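Local coordinates for protein cellulosomal scaffoldin (Acetivibrio cellulolyticus, PDB 3ZUC) that binds crystalline cellulose through this family 3b carbohydrate-binding module, one domain of a large scaffoldin that organises the cellulosome, at residues A[37-49]-A[139-153]. Residues are numbered along the deposited sequence; the frame is centred on the assembly and turned at random.
Sequences NLADVKLHYYFTV and VTAYSAEGLIWGIEP. With CA (calcium ion), chain B; EDO (1,2-ethanediol), chain C.
Lys42 and His44 pair with Tyr142 and Thr140 through four backbone hydrogen bonds that join strands 42-47 and 140-143 antiparallel (158°) inside one sheet of the CBM3 beta-sandwich. Leu43 and Ala141, the non-hydrogen-bonded pair between them, turn to the sandwich interior, where Leu43 CD2 meets Ala141 CB at 3.7 Å and strand 6-12 of the other sheet packs on Ala141. On the opposite face lies a polar cluster. Tyr142 CE1 sits over the centre of the His44 ring, the two planes inclined at 42°, an oblique pairing. His44 ND1 donates to Tyr46 OH (2.8 Å), which lies in the imidazole plane, while NE2 is bonded to Glu88 of strand 83-91, so both nitrogens fix the ring's rotation. Thr140, with OG1 between backbone N and carbonyl carbon (chi1 57°), gives its proton to Tyr142 OH. The C-terminal Pro153 packs on the Tyr46 ring, its CD over the face, 3.4 Å from the ring centroid, in a CH-pi contact. An ethanediol, probably from the crystallisation liquor, bridges Tyr46 OH and Glu152. Beyond the strand, Thr48 binds calcium through O and OG1. Tyr142 OH donates to the anti lone pair of Glu152 OE2, 2.6 Å away.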
ATOM      1  N   ASN A  37       0.342  15.424  -7.664  1.00 12.54           N
ATOM      2  CA  ASN A  37      -0.661  15.716  -6.640  1.00 12.69           C
ATOM      3  C   ASN A  37      -1.033  14.453  -5.869  1.00 10.97           C
ATOM      4  O   ASN A  37      -1.715  13.572  -6.404  1.00 11.21           O
ATOM      5  CB  ASN A  37      -1.911  16.339  -7.275  1.00 14.82           C
ATOM      6  CG  ASN A  37      -2.892  16.850  -6.233  1.00 17.97           C
ATOM      7  OD1 ASN A  37      -2.778  16.529  -5.053  1.00 19.43           O
ATOM      8  ND2 ASN A  37      -3.872  17.626  -6.667  1.00 20.55           N
ATOM      9  N   LEU A  38      -0.603  14.355  -4.620  1.00 10.60           N
ATOM     10  CA  LEU A  38      -0.807  13.133  -3.867  1.00 10.22           C
ATOM     11  C   LEU A  38      -2.269  12.835  -3.602  1.00  9.85           C
ATOM     12  O   LEU A  38      -2.626  11.668  -3.417  1.00 10.06           O
ATOM     13  CB  LEU A  38      -0.033  13.177  -2.558  1.00 10.73           C
ATOM     14  CG  LEU A  38       1.484  13.041  -2.735  1.00 11.53           C
ATOM     15  CD1 LEU A  38       2.197  13.398  -1.440  1.00 12.55           C
ATOM     16  CD2 LEU A  38       1.892  11.663  -3.167  1.00 12.24           C
ATOM     17  N   ALA A  39      -3.130  13.850  -3.597  1.00 10.62           N
ATOM     18  CA  ALA A  39      -4.547  13.603  -3.346  1.00 11.17           C
ATOM     19  C   ALA A  39      -5.165  12.664  -4.363  1.00 10.35           C
ATOM     20  O   ALA A  39      -6.173  12.025  -4.078  1.00 11.36           O
ATOM     21  CB  ALA A  39      -5.323  14.916  -3.314  1.00 12.57           C
ATOM     22  N   ASP A  40      -4.560  12.562  -5.541  1.00 10.04           N
ATOM     23  CA  ASP A  40      -5.074  11.669  -6.569  1.00 10.88           C
ATOM     24  C   ASP A  40      -4.414  10.302  -6.574  1.00  9.57           C
ATOM     25  O   ASP A  40      -4.783   9.463  -7.389  1.00 10.72           O
ATOM     26  CB  ASP A  40      -4.908  12.318  -7.928  1.00 14.31           C
ATOM     27  CG  ASP A  40      -5.764  13.527  -8.070  1.00 17.82           C
ATOM     28  OD1 ASP A  40      -6.967  13.435  -7.734  1.00 19.00           O
ATOM     29  OD2 ASP A  40      -5.233  14.574  -8.454  1.00 19.86           O
ATOM     30  N   VAL A  41      -3.458  10.064  -5.684  1.00  8.01           N
ATOM     31  CA  VAL A  41      -2.725   8.800  -5.676  1.00  7.34           C
ATOM     32  C   VAL A  41      -3.374   7.812  -4.707  1.00  6.34           C
ATOM     33  O   VAL A  41      -3.694   8.162  -3.568  1.00  7.36           O
ATOM     34  CB  VAL A  41      -1.250   9.037  -5.291  1.00  7.96           C
ATOM     35  CG1 VAL A  41      -0.521   7.727  -5.120  1.00  8.50           C
ATOM     36  CG2 VAL A  41      -0.560   9.886  -6.344  1.00  9.12           C
ATOM     37  N   LYS A  42      -3.544   6.574  -5.154  0.60  5.98           N
ATOM     38  CA  LYS A  42      -3.994   5.487  -4.293  0.60  5.72           C
ATOM     39  C   LYS A  42      -2.975   4.355  -4.371  0.60  5.42           C
ATOM     40  O   LYS A  42      -2.258   4.226  -5.376  0.60  5.54           O
ATOM     41  CB  LYS A  42      -5.381   4.961  -4.719  0.60  6.32           C
ATOM     42  CG  LYS A  42      -6.464   6.053  -4.804  0.60  7.93           C
ATOM     43  CD  LYS A  42      -7.808   5.566  -5.319  0.60 10.65           C
ATOM     44  CE  LYS A  42      -8.835   6.707  -5.322  0.60 13.06           C
ATOM     45  NZ  LYS A  42     -10.054   6.378  -6.104  0.60 15.22           N
ATOM     46  N   LEU A  43      -2.940   3.529  -3.328  1.00  5.30           N
ATOM     47  CA  LEU A  43      -2.084   2.349  -3.282  1.00  5.40           C
ATOM     48  C   LEU A  43      -2.926   1.149  -2.888  1.00  4.95           C
ATOM     49  O   LEU A  43      -3.824   1.284  -2.059  1.00  5.73           O
ATOM     50  CB  LEU A  43      -0.967   2.509  -2.231  1.00  5.63           C
ATOM     51  CG  LEU A  43      -0.169   3.804  -2.302  1.00  6.48           C
ATOM     52  CD1 LEU A  43       0.732   3.947  -1.095  1.00  7.36           C
ATOM     53  CD2 LEU A  43       0.625   3.881  -3.588  1.00  8.29           C
ATOM     54  N   HIS A  44      -2.633  -0.028  -3.446  1.00  4.98           N
ATOM     55  CA  HIS A  44      -3.282  -1.267  -3.024  1.00  5.12           C
ATOM     56  C   HIS A  44      -2.280  -2.307  -2.515  1.00  5.02           C
ATOM     57  O   HIS A  44      -1.212  -2.507  -3.105  1.00  5.94           O
ATOM     58  CB  HIS A  44      -4.051  -1.956  -4.159  1.00  5.51           C
ATOM     59  CG  HIS A  44      -5.264  -1.233  -4.619  1.00  5.62           C
ATOM     60  ND1 HIS A  44      -6.028  -1.689  -5.672  1.00  6.18           N
ATOM     61  CD2 HIS A  44      -5.858  -0.110  -4.170  1.00  6.06           C
ATOM     62  CE1 HIS A  44      -7.042  -0.861  -5.864  1.00  6.28           C
ATOM     63  NE2 HIS A  44      -6.962   0.107  -4.964  1.00  6.39           N
ATOM     64  N   TYR A  45      -2.707  -2.990  -1.464  1.00  4.95           N
ATOM     65  CA  TYR A  45      -2.028  -4.166  -0.914  1.00  5.08           C
ATOM     66  C   TYR A  45      -3.046  -5.311  -0.893  1.00  4.96           C
ATOM     67  O   TYR A  45      -4.085  -5.191  -0.233  1.00  5.47           O
ATOM     68  CB  TYR A  45      -1.500  -3.883   0.486  1.00  5.50           C
ATOM     69  CG  TYR A  45      -0.691  -5.011   1.080  1.00  5.41           C
ATOM     70  CD1 TYR A  45      -1.295  -6.042   1.787  1.00  5.57           C
ATOM     71  CD2 TYR A  45       0.691  -5.064   0.904  1.00  5.59           C
ATOM     72  CE1 TYR A  45      -0.548  -7.089   2.311  1.00  5.70           C
ATOM     73  CE2 TYR A  45       1.444  -6.103   1.416  1.00  5.69           C
ATOM     74  CZ  TYR A  45       0.826  -7.111   2.129  1.00  5.83           C
ATOM     75  OH  TYR A  45       1.630  -8.107   2.646  1.00  6.25           O
ATOM     76  N   TYR A  46      -2.757  -6.390  -1.612  1.00  4.75           N
ATOM     77  CA  TYR A  46      -3.671  -7.510  -1.820  1.00  5.22           C
ATOM     78  C   TYR A  46      -3.323  -8.690  -0.920  1.00  5.22           C
ATOM     79  O   TYR A  46      -2.150  -9.052  -0.766  1.00  5.51           O
ATOM     80  CB  TYR A  46      -3.572  -7.972  -3.281  1.00  5.39           C
ATOM     81  CG  TYR A  46      -3.995  -6.933  -4.285  1.00  5.44           C
ATOM     82  CD1 TYR A  46      -5.333  -6.797  -4.633  1.00  5.58           C
ATOM     83  CD2 TYR A  46      -3.082  -6.070  -4.876  1.00  5.57           C
ATOM     84  CE1 TYR A  46      -5.764  -5.853  -5.534  1.00  6.06           C
ATOM     85  CE2 TYR A  46      -3.499  -5.117  -5.784  1.00  6.28           C
ATOM     86  CZ  TYR A  46      -4.838  -4.999  -6.117  1.00  6.19           C
ATOM     87  OH  TYR A  46      -5.224  -4.049  -7.041  1.00  6.78           O
ATOM     88  N   PHE A  47      -4.351  -9.315  -0.355  1.00  4.87           N
ATOM     89  CA  PHE A  47      -4.126 -10.368   0.610  1.00  5.10           C
ATOM     90  C   PHE A  47      -5.346 -11.278   0.711  1.00  5.16           C
ATOM     91  O   PHE A  47      -6.425 -10.961   0.205  1.00  5.32           O
ATOM     92  CB  PHE A  47      -3.762  -9.754   1.988  1.00  5.26           C
ATOM     93  CG  PHE A  47      -4.852  -8.913   2.612  1.00  5.21           C
ATOM     94  CD1 PHE A  47      -5.065  -7.593   2.223  1.00  5.41           C
ATOM     95  CD2 PHE A  47      -5.659  -9.427   3.628  1.00  5.58           C
ATOM     96  CE1 PHE A  47      -6.057  -6.824   2.813  1.00  5.74           C
ATOM     97  CE2 PHE A  47      -6.637  -8.662   4.219  1.00  5.92           C
ATOM     98  CZ  PHE A  47      -6.841  -7.352   3.820  1.00  5.63           C
ATOM     99  N   THR A  48      -5.160 -12.406   1.393  1.00  5.26           N
ATOM    100  CA  THR A  48      -6.272 -13.237   1.832  1.00  5.57           C
ATOM    101  C   THR A  48      -6.473 -13.007   3.327  1.00  5.37           C
ATOM    102  O   THR A  48      -5.516 -13.087   4.110  1.00  5.76           O
ATOM    103  CB  THR A  48      -6.096 -14.723   1.540  1.00  5.97           C
ATOM    104  OG1 THR A  48      -4.979 -15.205   2.278  1.00  6.51           O
ATOM    105  CG2 THR A  48      -5.890 -14.977   0.058  1.00  6.95           C
ATOM    106  N   VAL A  49      -7.695 -12.674   3.720  1.00  5.43           N
ATOM    107  CA  VAL A  49      -7.960 -12.218   5.074  1.00  5.66           C
ATOM    108  C   VAL A  49      -7.841 -13.301   6.147  1.00  5.89           C
ATOM    109  O   VAL A  49      -7.568 -12.971   7.296  1.00  6.73           O
ATOM    110  CB  VAL A  49      -9.336 -11.494   5.118  1.00  6.34           C
ATOM    111  CG1 VAL A  49     -10.500 -12.456   4.918  1.00  6.35           C
ATOM    112  CG2 VAL A  49      -9.519 -10.667   6.373  1.00  6.58           C
ATOM    113  N   VAL A 139       2.347  -4.936  -5.450  1.00  5.90           N
ATOM    114  CA  VAL A 139       1.480  -3.858  -4.980  1.00  5.56           C
ATOM    115  C   VAL A 139       1.189  -2.960  -6.178  1.00  5.74           C
ATOM    116  O   VAL A 139       1.971  -2.927  -7.132  1.00  6.68           O
ATOM    117  CB  VAL A 139       2.091  -3.057  -3.799  1.00  6.06           C
ATOM    118  CG1 VAL A 139       2.190  -3.931  -2.571  1.00  6.46           C
ATOM    119  CG2 VAL A 139       3.458  -2.457  -4.172  1.00  6.88           C
ATOM    120  N   THR A 140       0.065  -2.265  -6.130  1.00  5.60           N
ATOM    121  CA  THR A 140      -0.306  -1.383  -7.229  1.00  5.54           C
ATOM    122  C   THR A 140      -0.489   0.044  -6.754  1.00  5.37           C
ATOM    123  O   THR A 140      -0.743   0.305  -5.564  1.00  5.72           O
ATOM    124  CB  THR A 140      -1.552  -1.894  -7.976  1.00  5.67           C
ATOM    125  OG1 THR A 140      -2.600  -2.019  -7.015  1.00  5.83           O
ATOM    126  CG2 THR A 140      -1.294  -3.231  -8.666  1.00  6.51           C
ATOM    127  N   ALA A 141      -0.365   0.973  -7.696  1.00  5.70           N
ATOM    128  CA  ALA A 141      -0.660   2.374  -7.429  1.00  5.77           C
ATOM    129  C   ALA A 141      -1.462   2.932  -8.582  1.00  5.53           C
ATOM    130  O   ALA A 141      -1.424   2.407  -9.706  1.00  6.11           O
ATOM    131  CB  ALA A 141       0.613   3.200  -7.251  1.00  6.44           C
ATOM    132  N   TYR A 142      -2.175   4.006  -8.276  1.00  5.99           N
ATOM    133  CA  TYR A 142      -3.146   4.636  -9.158  1.00  6.10           C
ATOM    134  C   TYR A 142      -3.001   6.135  -9.077  1.00  6.43           C
ATOM    135  O   TYR A 142      -2.660   6.671  -8.014  1.00  7.12           O
ATOM    136  CB  TYR A 142      -4.592   4.276  -8.729  1.00  6.55           C
ATOM    137  CG  TYR A 142      -4.796   2.790  -8.662  1.00  6.18           C
ATOM    138  CD1 TYR A 142      -4.350   2.071  -7.560  1.00  6.40           C
ATOM    139  CD2 TYR A 142      -5.353   2.082  -9.719  1.00  6.45           C
ATOM    140  CE1 TYR A 142      -4.412   0.702  -7.525  1.00  6.28           C
ATOM    141  CE2 TYR A 142      -5.451   0.703  -9.684  1.00  6.25           C
ATOM    142  CZ  TYR A 142      -4.947   0.009  -8.590  1.00  6.08           C
ATOM    143  OH  TYR A 142      -4.951  -1.350  -8.535  1.00  6.53           O
ATOM    144  N   SER A 143      -3.315   6.808 -10.185  1.00  7.02           N
ATOM    145  CA  SER A 143      -3.537   8.236 -10.216  1.00  7.96           C
ATOM    146  C   SER A 143      -5.001   8.472 -10.561  1.00  7.83           C
ATOM    147  O   SER A 143      -5.791   7.530 -10.600  1.00  8.58           O
ATOM    148  CB  SER A 143      -2.658   8.886 -11.277  1.00 10.09           C
ATOM    149  OG  SER A 143      -3.121   8.516 -12.537  1.00 12.42           O
ATOM    150  N   ALA A 144      -5.371   9.711 -10.870  1.00  8.68           N
ATOM    151  CA  ALA A 144      -6.701   9.963 -11.414  1.00 10.32           C
ATOM    152  C   ALA A 144      -6.929   9.220 -12.727  1.00 10.30           C
ATOM    153  O   ALA A 144      -8.085   9.037 -13.123  1.00 12.41           O
ATOM    154  CB  ALA A 144      -6.923  11.458 -11.609  1.00 11.74           C
ATOM    155  N   GLU A 145      -5.857   8.856 -13.422  1.00 10.56           N
ATOM    156  CA  GLU A 145      -5.966   8.114 -14.677  1.00 11.64           C
ATOM    157  C   GLU A 145      -6.220   6.642 -14.485  1.00  9.20           C
ATOM    158  O   GLU A 145      -6.443   5.939 -15.470  1.00 10.89           O
ATOM    159  CB  GLU A 145      -4.666   8.264 -15.489  1.00 13.32           C
ATOM    160  CG  GLU A 145      -4.427   9.604 -16.043  0.54 11.65           C
ATOM    161  CD  GLU A 145      -5.503   9.953 -17.017  0.51  9.79           C
ATOM    162  OE1 GLU A 145      -5.374   9.593 -18.223  0.43  9.08           O
ATOM    163  OE2 GLU A 145      -6.496  10.568 -16.581  0.39  8.90           O
ATOM    164  N   GLY A 146      -6.135   6.150 -13.266  1.00  7.71           N
ATOM    165  CA  GLY A 146      -6.223   4.719 -13.077  1.00  7.91           C
ATOM    166  C   GLY A 146      -4.872   4.137 -12.737  1.00  6.36           C
ATOM    167  O   GLY A 146      -4.022   4.797 -12.140  1.00  6.85           O
ATOM    168  N   LEU A 147      -4.676   2.877 -13.085  1.00  6.37           N
ATOM    169  CA  LEU A 147      -3.472   2.147 -12.696  1.00  6.39           C
ATOM    170  C   LEU A 147      -2.232   2.807 -13.301  1.00  6.18           C
ATOM    171  O   LEU A 147      -2.199   3.075 -14.507  1.00  7.17           O
ATOM    172  CB  LEU A 147      -3.597   0.702 -13.174  1.00  6.46           C
ATOM    173  CG  LEU A 147      -2.459  -0.252 -12.832  1.00  6.49           C
ATOM    174  CD1 LEU A 147      -2.418  -0.560 -11.344  1.00  6.80           C
ATOM    175  CD2 LEU A 147      -2.573  -1.533 -13.641  1.00  8.05           C
ATOM    176  N   ILE A 148      -1.198   2.980 -12.469  1.00  6.05           N
ATOM    177  CA  ILE A 148       0.079   3.527 -12.904  1.00  6.44           C
ATOM    178  C   ILE A 148       1.279   2.685 -12.455  1.00  6.18           C
ATOM    179  O   ILE A 148       2.405   2.986 -12.855  1.00  7.06           O
ATOM    180  CB  ILE A 148       0.286   4.995 -12.471  1.00  7.18           C
ATOM    181  CG1 ILE A 148       0.375   5.122 -10.946  1.00  7.45           C
ATOM    182  CG2 ILE A 148      -0.790   5.875 -13.074  1.00  8.15           C
ATOM    183  CD1 ILE A 148       0.737   6.512 -10.453  1.00  9.57           C
ATOM    184  N   TRP A 149       1.076   1.621 -11.685  1.00  6.00           N
ATOM    185  CA  TRP A 149       2.189   0.802 -11.220  1.00  5.90           C
ATOM    186  C   TRP A 149       1.676  -0.563 -10.847  1.00  5.54           C
ATOM    187  O   TRP A 149       0.687  -0.669 -10.100  1.00  6.07           O
ATOM    188  CB  TRP A 149       2.849   1.415  -9.956  1.00  6.42           C
ATOM    189  CG  TRP A 149       3.935   0.535  -9.421  1.00  6.37           C
ATOM    190  CD1 TRP A 149       3.806  -0.520  -8.563  1.00  6.69           C
ATOM    191  CD2 TRP A 149       5.326   0.585  -9.784  1.00  6.79           C
ATOM    192  NE1 TRP A 149       5.008  -1.143  -8.394  1.00  7.56           N
ATOM    193  CE2 TRP A 149       5.967  -0.474  -9.114  1.00  7.14           C
ATOM    194  CE3 TRP A 149       6.087   1.431 -10.597  1.00  7.81           C
ATOM    195  CZ2 TRP A 149       7.338  -0.700  -9.237  1.00  8.61           C
ATOM    196  CZ3 TRP A 149       7.434   1.199 -10.701  1.00  8.88           C
ATOM    197  CH2 TRP A 149       8.045   0.146 -10.029  1.00  9.17           C
ATOM    198  N   GLY A 150       2.370  -1.603 -11.286  1.00  5.68           N
ATOM    199  CA  GLY A 150       2.169  -2.945 -10.776  1.00  6.06           C
ATOM    200  C   GLY A 150       1.169  -3.773 -11.570  1.00  6.04           C
ATOM    201  O   GLY A 150       0.656  -3.363 -12.605  1.00  7.12           O
ATOM    202  N   ILE A 151       0.936  -4.978 -11.054  1.00  6.36           N
ATOM    203  CA  ILE A 151       0.090  -5.973 -11.690  1.00  7.39           C
ATOM    204  C   ILE A 151      -1.059  -6.287 -10.733  1.00  6.54           C
ATOM    205  O   ILE A 151      -0.852  -6.779  -9.619  1.00  7.16           O
ATOM    206  CB  ILE A 151       0.861  -7.273 -11.975  1.00  8.62           C
ATOM    207  CG1 ILE A 151       2.105  -7.016 -12.838  1.00 10.46           C
ATOM    208  CG2 ILE A 151      -0.066  -8.300 -12.593  1.00  9.30           C
ATOM    209  CD1 ILE A 151       3.030  -8.244 -12.893  1.00 12.92           C
ATOM    210  N   GLU A 152      -2.284  -5.994 -11.156  1.00  6.78           N
ATOM    211  CA  GLU A 152      -3.458  -6.355 -10.386  1.00  7.14           C
ATOM    212  C   GLU A 152      -3.667  -7.866 -10.463  1.00  7.32           C
ATOM    213  O   GLU A 152      -3.472  -8.470 -11.511  1.00  8.38           O
ATOM    214  CB  GLU A 152      -4.693  -5.629 -10.910  1.00  7.47           C
ATOM    215  CG  GLU A 152      -4.644  -4.123 -10.701  1.00  7.46           C
ATOM    216  CD  GLU A 152      -5.862  -3.382 -11.207  1.00  8.74           C
ATOM    217  OE1 GLU A 152      -6.430  -3.783 -12.239  1.00 10.53           O
ATOM    218  OE2 GLU A 152      -6.223  -2.362 -10.576  1.00  8.72           O
ATOM    219  N   PRO A 153      -4.084  -8.501  -9.362  1.00  7.29           N
ATOM    220  CA  PRO A 153      -4.345  -9.941  -9.412  1.00  8.84           C
ATOM    221  C   PRO A 153      -5.446 -10.302 -10.389  1.00 11.89           C
ATOM    222  O   PRO A 153      -6.343  -9.487 -10.628  1.00 13.37           O
ATOM    223  CB  PRO A 153      -4.836 -10.279  -8.011  1.00 10.67           C
ATOM    224  CG  PRO A 153      -4.460  -9.147  -7.155  1.00  8.66           C
ATOM    225  CD  PRO A 153      -4.318  -7.937  -8.022  1.00  7.90           C
ATOM    226  OXT PRO A 153      -5.446 -11.398 -10.944  1.00 15.11           O
TER
HETATM  227 CA    CA B1154      -3.519 -14.567   4.057  1.00  5.69          CA
HETATM  228  C1  EDO C1155      -9.119  -3.382  -8.417  0.57  9.34           C
HETATM  229  O1  EDO C1155      -8.215  -2.282  -8.393  0.57  8.38           O
HETATM  230  C2  EDO C1155      -8.495  -4.583  -7.736  0.57 10.13           C
HETATM  231  O2  EDO C1155      -7.275  -4.947  -8.392  0.57  8.31           O
HETATM  232  O   HOH W   1      -6.194   7.247  -7.650  1.00 22.86           O
HETATM  233  O   HOH W   2      -3.120 -12.594   5.486  1.00  6.25           O